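Local coordinates for 3-oxoacyl-(acyl-carrier protein) synthase II (Thermus thermophilus, PDB 1J3N) that probably catalyses the condensation of malonyl-ACP with an acyl group, the chain-lengthening step of fatty acid synthesis, at residues V5-G10 with A249-E254; G234-E239 with V346-T351. One frame throughout, in Å; residues are numbered along the deposited sequence.

Contact 1: residues V5-G10 with A249-E254; sequences VVTGLG and ARIYAE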
ATOM      1  N   VAL A   5     -10.481  12.309  15.741  1.00 23.40           N
ATOM      2  CA  VAL A   5      -9.563  13.341  16.182  1.00 20.22           C
ATOM      3  C   VAL A   5      -8.141  12.829  16.394  1.00 21.47           C
ATOM      4  O   VAL A   5      -7.918  11.649  16.671  1.00 19.52           O
ATOM      5  CB  VAL A   5     -10.050  13.993  17.494  1.00 21.84           C
ATOM      6  CG1 VAL A   5     -11.377  14.699  17.264  1.00 20.68           C
ATOM      7  CG2 VAL A   5     -10.176  12.937  18.583  1.00 19.50           C
ATOM      8  N   VAL A   6      -7.191  13.746  16.255  1.00 21.81           N
ATOM      9  CA  VAL A   6      -5.762  13.477  16.420  1.00 24.52           C
ATOM     10  C   VAL A   6      -5.414  13.721  17.892  1.00 25.54           C
ATOM     11  O   VAL A   6      -5.591  14.828  18.390  1.00 25.02           O
ATOM     12  CB  VAL A   6      -4.925  14.440  15.531  1.00 23.60           C
ATOM     13  CG1 VAL A   6      -3.433  14.179  15.707  1.00 25.12           C
ATOM     14  CG2 VAL A   6      -5.331  14.283  14.075  1.00 24.06           C
ATOM     15  N   THR A   7      -4.914  12.692  18.573  1.00 24.59           N
ATOM     16  CA  THR A   7      -4.576  12.806  19.986  1.00 23.20           C
ATOM     17  C   THR A   7      -3.121  12.486  20.306  1.00 23.48           C
ATOM     18  O   THR A   7      -2.710  12.538  21.467  1.00 23.84           O
ATOM     19  CB  THR A   7      -5.455  11.866  20.826  1.00 24.08           C
ATOM     20  OG1 THR A   7      -5.197  10.507  20.443  1.00 23.67           O
ATOM     21  CG2 THR A   7      -6.935  12.183  20.609  1.00 21.66           C
ATOM     22  N   GLY A   8      -2.351  12.136  19.285  1.00 21.72           N
ATOM     23  CA  GLY A   8      -0.953  11.816  19.500  1.00 22.77           C
ATOM     24  C   GLY A   8      -0.108  12.152  18.292  1.00 22.54           C
ATOM     25  O   GLY A   8      -0.494  11.862  17.165  1.00 24.72           O
ATOM     26  N   LEU A   9       1.044  12.772  18.522  1.00 22.86           N
ATOM     27  CA  LEU A   9       1.935  13.131  17.438  1.00 21.39           C
ATOM     28  C   LEU A   9       3.319  12.547  17.700  1.00 21.85           C
ATOM     29  O   LEU A   9       3.984  12.903  18.675  1.00 18.25           O
ATOM     30  CB  LEU A   9       2.024  14.657  17.304  1.00 23.15           C
ATOM     31  CG  LEU A   9       0.696  15.400  17.090  1.00 22.48           C
ATOM     32  CD1 LEU A   9       0.913  16.893  17.243  1.00 24.49           C
ATOM     33  CD2 LEU A   9       0.121  15.078  15.712  1.00 20.77           C
ATOM     34  N   GLY A  10       3.725  11.622  16.838  1.00 21.67           N
ATOM     35  CA  GLY A  10       5.033  11.003  16.951  1.00 22.77           C
ATOM     36  C   GLY A  10       5.830  11.470  15.752  1.00 22.26           C
ATOM     37  O   GLY A  10       5.614  11.001  14.637  1.00 19.49           O
ATOM     38  N   ALA A 249      -8.687  12.765  26.841  1.00 27.23           N
ATOM     39  CA  ALA A 249      -7.547  13.046  25.974  1.00 25.39           C
ATOM     40  C   ALA A 249      -7.366  14.487  25.510  1.00 26.25           C
ATOM     41  O   ALA A 249      -8.322  15.241  25.353  1.00 25.25           O
ATOM     42  CB  ALA A 249      -7.610  12.142  24.756  1.00 25.85           C
ATOM     43  N   ARG A 250      -6.115  14.864  25.290  1.00 27.50           N
ATOM     44  CA  ARG A 250      -5.818  16.195  24.791  1.00 28.34           C
ATOM     45  C   ARG A 250      -6.010  16.044  23.290  1.00 28.77           C
ATOM     46  O   ARG A 250      -5.389  15.183  22.664  1.00 31.30           O
ATOM     47  CB  ARG A 250      -4.370  16.585  25.107  1.00 30.82           C
ATOM     48  CG  ARG A 250      -3.977  17.970  24.595  1.00 32.94           C
ATOM     49  CD  ARG A 250      -3.123  17.914  23.333  1.00 35.52           C
ATOM     50  NE  ARG A 250      -1.756  17.499  23.639  1.00 39.81           N
ATOM     51  CZ  ARG A 250      -1.355  16.235  23.746  1.00 41.14           C
ATOM     52  NH1 ARG A 250      -2.213  15.240  23.558  1.00 41.64           N
ATOM     53  NH2 ARG A 250      -0.094  15.967  24.064  1.00 40.99           N
ATOM     54  N   ILE A 251      -6.889  16.856  22.717  1.00 25.77           N
ATOM     55  CA  ILE A 251      -7.159  16.786  21.288  1.00 27.01           C
ATOM     56  C   ILE A 251      -6.472  17.938  20.559  1.00 27.67           C
ATOM     57  O   ILE A 251      -6.681  19.109  20.882  1.00 27.90           O
ATOM     58  CB  ILE A 251      -8.679  16.810  21.037  1.00 25.31           C
ATOM     59  CG1 ILE A 251      -9.303  15.550  21.638  1.00 25.59           C
ATOM     60  CG2 ILE A 251      -8.978  16.923  19.555  1.00 24.64           C
ATOM     61  CD1 ILE A 251     -10.812  15.559  21.644  1.00 24.77           C
ATOM     62  N   TYR A 252      -5.642  17.593  19.580  1.00 26.24           N
ATOM     63  CA  TYR A 252      -4.905  18.585  18.812  1.00 26.79           C
ATOM     64  C   TYR A 252      -5.765  19.233  17.740  1.00 26.11           C
ATOM     65  O   TYR A 252      -5.634  20.428  17.458  1.00 25.76           O
ATOM     66  CB  TYR A 252      -3.696  17.935  18.155  1.00 25.63           C
ATOM     67  CG  TYR A 252      -2.590  17.582  19.111  1.00 26.79           C
ATOM     68  CD1 TYR A 252      -1.839  18.582  19.735  1.00 27.95           C
ATOM     69  CD2 TYR A 252      -2.248  16.254  19.349  1.00 24.89           C
ATOM     70  CE1 TYR A 252      -0.766  18.263  20.561  1.00 29.15           C
ATOM     71  CE2 TYR A 252      -1.181  15.924  20.173  1.00 28.07           C
ATOM     72  CZ  TYR A 252      -0.441  16.933  20.770  1.00 27.59           C
ATOM     73  OH  TYR A 252       0.645  16.609  21.551  1.00 31.32           O
ATOM     74  N   ALA A 253      -6.634  18.429  17.141  1.00 24.50           N
ATOM     75  CA  ALA A 253      -7.524  18.892  16.085  1.00 24.02           C
ATOM     76  C   ALA A 253      -8.393  17.738  15.610  1.00 23.30           C
ATOM     77  O   ALA A 253      -8.275  16.606  16.089  1.00 20.86           O
ATOM     78  CB  ALA A 253      -6.711  19.428  14.913  1.00 22.99           C
ATOM     79  N   GLU A 254      -9.263  18.025  14.654  1.00 22.89           N
ATOM     80  CA  GLU A 254     -10.122  16.992  14.110  1.00 23.91           C
ATOM     81  C   GLU A 254      -9.782  16.769  12.639  1.00 23.11           C
ATOM     82  O   GLU A 254      -9.573  17.724  11.897  1.00 22.21           O
ATOM     83  CB  GLU A 254     -11.590  17.399  14.225  1.00 24.34           C
ATOM     84  CG  GLU A 254     -12.547  16.227  14.057  1.00 26.59           C
ATOM     85  CD  GLU A 254     -13.970  16.656  13.748  1.00 29.41           C
ATOM     86  OE1 GLU A 254     -14.351  17.787  14.113  1.00 28.32           O
ATOM     87  OE2 GLU A 254     -14.711  15.848  13.149  1.00 30.46           O
TER
HETATM   88  O   HOH W   1      -4.307  12.727  23.896  1.00 34.26           O

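Contact 2: residues G234-E239 with V346-T351; sequences GVLVLE and VEAIAT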
ATOM      1  N   GLY A 234       6.488   9.785  10.493  1.00 21.82           N
ATOM      2  CA  GLY A 234       5.447  10.515  11.176  1.00 20.19           C
ATOM      3  C   GLY A 234       4.345   9.525  11.466  1.00 20.99           C
ATOM      4  O   GLY A 234       3.810   8.908  10.541  1.00 18.29           O
ATOM      5  N   VAL A 235       4.033   9.351  12.748  1.00 20.45           N
ATOM      6  CA  VAL A 235       2.970   8.448  13.166  1.00 22.33           C
ATOM      7  C   VAL A 235       2.031   9.235  14.068  1.00 22.77           C
ATOM      8  O   VAL A 235       2.451   9.822  15.074  1.00 22.43           O
ATOM      9  CB  VAL A 235       3.524   7.216  13.928  1.00 22.07           C
ATOM     10  CG1 VAL A 235       2.373   6.354  14.431  1.00 23.29           C
ATOM     11  CG2 VAL A 235       4.407   6.392  13.006  1.00 23.89           C
ATOM     12  N   LEU A 236       0.762   9.280  13.687  1.00 20.38           N
ATOM     13  CA  LEU A 236      -0.211  10.011  14.474  1.00 20.81           C
ATOM     14  C   LEU A 236      -1.207   9.043  15.078  1.00 19.51           C
ATOM     15  O   LEU A 236      -1.473   7.985  14.519  1.00 19.93           O
ATOM     16  CB  LEU A 236      -0.954  11.037  13.603  1.00 21.01           C
ATOM     17  CG  LEU A 236      -0.129  12.161  12.944  1.00 21.19           C
ATOM     18  CD1 LEU A 236       0.711  11.614  11.781  1.00 18.44           C
ATOM     19  CD2 LEU A 236      -1.074  13.230  12.429  1.00 17.88           C
ATOM     20  N   VAL A 237      -1.735   9.400  16.240  1.00 19.32           N
ATOM     21  CA  VAL A 237      -2.743   8.580  16.896  1.00 21.14           C
ATOM     22  C   VAL A 237      -4.101   9.134  16.454  1.00 21.55           C
ATOM     23  O   VAL A 237      -4.442  10.258  16.796  1.00 21.32           O
ATOM     24  CB  VAL A 237      -2.645   8.679  18.443  1.00 18.05           C
ATOM     25  CG1 VAL A 237      -3.795   7.914  19.089  1.00 20.75           C
ATOM     26  CG2 VAL A 237      -1.312   8.119  18.926  1.00 15.14           C
ATOM     27  N   LEU A 238      -4.855   8.368  15.669  1.00 23.80           N
ATOM     28  CA  LEU A 238      -6.180   8.817  15.243  1.00 23.12           C
ATOM     29  C   LEU A 238      -7.128   8.103  16.193  1.00 22.66           C
ATOM     30  O   LEU A 238      -6.904   6.947  16.543  1.00 22.49           O
ATOM     31  CB  LEU A 238      -6.469   8.430  13.795  1.00 21.59           C
ATOM     32  CG  LEU A 238      -5.568   9.041  12.720  1.00 24.98           C
ATOM     33  CD1 LEU A 238      -6.259   8.876  11.367  1.00 23.21           C
ATOM     34  CD2 LEU A 238      -5.307  10.518  13.001  1.00 21.98           C
ATOM     35  N   GLU A 239      -8.184   8.789  16.608  1.00 22.16           N
ATOM     36  CA  GLU A 239      -9.090   8.227  17.597  1.00 23.64           C
ATOM     37  C   GLU A 239     -10.515   8.725  17.415  1.00 24.58           C
ATOM     38  O   GLU A 239     -10.744   9.888  17.063  1.00 26.76           O
ATOM     39  CB  GLU A 239      -8.578   8.648  18.978  1.00 23.52           C
ATOM     40  CG  GLU A 239      -8.845   7.718  20.140  1.00 26.48           C
ATOM     41  CD  GLU A 239      -8.258   8.271  21.443  1.00 28.11           C
ATOM     42  OE1 GLU A 239      -7.188   8.915  21.395  1.00 27.66           O
ATOM     43  OE2 GLU A 239      -8.858   8.060  22.513  1.00 29.05           O
ATOM     44  N   VAL A 346       4.526  13.529   8.382  1.00 20.46           N
ATOM     45  CA  VAL A 346       5.189  14.581   9.150  1.00 20.76           C
ATOM     46  C   VAL A 346       4.604  15.968   8.870  1.00 20.62           C
ATOM     47  O   VAL A 346       4.574  16.831   9.756  1.00 21.34           O
ATOM     48  CB  VAL A 346       6.717  14.581   8.871  1.00 20.36           C
ATOM     49  CG1 VAL A 346       7.375  15.801   9.500  1.00 21.58           C
ATOM     50  CG2 VAL A 346       7.335  13.305   9.450  1.00 19.39           C
ATOM     51  N   GLU A 347       4.147  16.181   7.639  1.00 21.28           N
ATOM     52  CA  GLU A 347       3.549  17.459   7.248  1.00 20.10           C
ATOM     53  C   GLU A 347       2.155  17.583   7.842  1.00 20.33           C
ATOM     54  O   GLU A 347       1.665  18.687   8.077  1.00 19.26           O
ATOM     55  CB  GLU A 347       3.485  17.571   5.723  1.00 20.73           C
ATOM     56  CG  GLU A 347       4.765  18.104   5.111  1.00 22.27           C
ATOM     57  CD  GLU A 347       4.987  17.627   3.689  1.00 25.08           C
ATOM     58  OE1 GLU A 347       4.008  17.566   2.912  1.00 26.59           O
ATOM     59  OE2 GLU A 347       6.149  17.320   3.344  1.00 27.17           O
ATOM     60  N   ALA A 348       1.510  16.443   8.076  1.00 20.76           N
ATOM     61  CA  ALA A 348       0.190  16.450   8.684  1.00 19.45           C
ATOM     62  C   ALA A 348       0.401  16.855  10.140  1.00 19.39           C
ATOM     63  O   ALA A 348      -0.436  17.533  10.740  1.00 21.23           O
ATOM     64  CB  ALA A 348      -0.454  15.057   8.597  1.00 22.20           C
ATOM     65  N   ILE A 349       1.522  16.423  10.713  1.00 19.39           N
ATOM     66  CA  ILE A 349       1.838  16.775  12.087  1.00 18.27           C
ATOM     67  C   ILE A 349       2.027  18.291  12.200  1.00 19.82           C
ATOM     68  O   ILE A 349       1.472  18.936  13.096  1.00 20.47           O
ATOM     69  CB  ILE A 349       3.101  16.027  12.570  1.00 20.10           C
ATOM     70  CG1 ILE A 349       2.788  14.517  12.651  1.00 17.97           C
ATOM     71  CG2 ILE A 349       3.541  16.571  13.933  1.00 20.42           C
ATOM     72  CD1 ILE A 349       3.901  13.659  13.212  1.00 18.28           C
ATOM     73  N   ALA A 350       2.797  18.855  11.275  1.00 18.82           N
ATOM     74  CA  ALA A 350       3.053  20.288  11.255  1.00 19.83           C
ATOM     75  C   ALA A 350       1.736  21.045  11.072  1.00 21.08           C
ATOM     76  O   ALA A 350       1.506  22.077  11.709  1.00 22.95           O
ATOM     77  CB  ALA A 350       4.024  20.633  10.117  1.00 16.05           C
ATOM     78  N   THR A 351       0.868  20.520  10.210  1.00 22.34           N
ATOM     79  CA  THR A 351      -0.421  21.155   9.938  1.00 22.12           C
ATOM     80  C   THR A 351      -1.329  21.118  11.162  1.00 24.38           C
ATOM     81  O   THR A 351      -2.046  22.077  11.443  1.00 23.97           O
ATOM     82  CB  THR A 351      -1.131  20.476   8.743  1.00 24.16           C
ATOM     83  OG1 THR A 351      -0.270  20.521   7.595  1.00 23.05           O
ATOM     84  CG2 THR A 351      -2.432  21.196   8.417  1.00 23.59           C
TER

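Contact 1: residues V5-G10 with A249-E254
L9 and Y252 meet tip to tip where the antiparallel pairing of strands 4-13 and 253-262, inside a sheet of the thiolase fold, becomes irregular. L9 CD1 stands 3.6 Å from the centroid of the Y252 ring and 8° off its normal, a CH-pi contact squarely over one face. On the opposite face, offset toward the rim, lies R250 CD, and the bent R250 chain turns back so that Y252 CZ sits 3.1 Å above the centre of its guanidinium plane. With CG anti to its own carbonyl carbon (chi1 -72°), Y252 carries the ring beside its backbone N, with V6 O at the ring's edge, near its plane. That carbonyl accepts from Y252 N at 3.0 Å, while V6 N donates to A253 O at 3.1 Å with an N-H...O angle of 164°. Two consecutive residues thus face V6, resembling a classic beta bulge, though A253 N makes no bond to V6 O, before V5 and E254 resume regular antiparallel pairing at a CA-CA distance of 4.2 Å. On that far side V5 CB packs 3.7 Å from I251 CG2, and V5 CG1 reaches the aliphatic CG of E254. Water 1 lies within hydrogen-bonding distance of two carbonyls, T7 O (2.9 Å) and R250 O.

In the second shell, D85 takes the Y252 hydroxyl and the L9 amide on OD2, and its backbone O takes R250 NH2; the Y252 ring also meets Y356 of helix 343-357 edge to face. Outside both segments, R3 NH1 is the salt-bridge partner of E254 OE1. The pairing joins the N-terminal to the C-terminal half. A253 N is buried here without a partner in the model, 4.0 Å from V6 O.

Contact 2: residues G234-E239 with V346-T351
The peptide plane joining G234 to V235 is the flat group that I349 approaches. I349 CD1 lies to one side of that plane, well offset from its centre, 4.1 Å from G234 CA and slightly farther from V235 N. L236 CD1 lies on the same side and more squarely over the plane, so the two methyl ends share one face. At the G234 end, V346 CG2 approaches the backbone N of G234 to 3.8 Å. G234 has no side chain to hold the helix off, and its CA comes within 4.6 Å of the CA of V346.

The main apolar meeting is between L236 and I349, whose side chains run across each other at a slant: L236 CD1 is 3.7 Å from I349 CG1. In I349, CG1 stands anti to the carbonyl carbon (chi1 -67°), and an extended chi2 of -176° carries CD1 on toward the strand. The other branch of the leucine, L236 CD2, reaches A348 CB at 4.3 Å. This is helix-on-sheet packing in the thiolase fold, strand 232-240 from the N-terminal half against helix 343-357 from the C-terminal half; the buried setting is consistent with a helix of the layer between the two sheets. The short axes approach to 7.8 Å at 53°. F22 of helix 19-28 also covers V346 and I349, while V235 points away from the helix, onto A78 and A82. Within the helix, E347 O receives donors from the next turn on opposite faces of its carbonyl plane: T351 N on one, and on the other T351 OG1, 2.7 Å from E347 O.

How the contacts relate
Contacts 1 and 2 have centres 8 Å apart and meet on one sheet, where strands 4-13 and 232-240 are antiparallel neighbours. Along the chain their segments alternate: 5-10, 234-239, 249-254, then 346-351. The first segment of each comes from the N-terminal half and the second from the C-terminal half. Two probable hydrogen bonds join them directly, T7 OG1 to E239 OE1 at 2.7 Å and V5 N to E239 O at 2.8 Å. Helix 343-357, which supplies contact 2, also borders contact 1, where L9 touches I349. They are two of the ways in which the halves of this synthase subunit meet: strand pairing and helix-on-sheet packing.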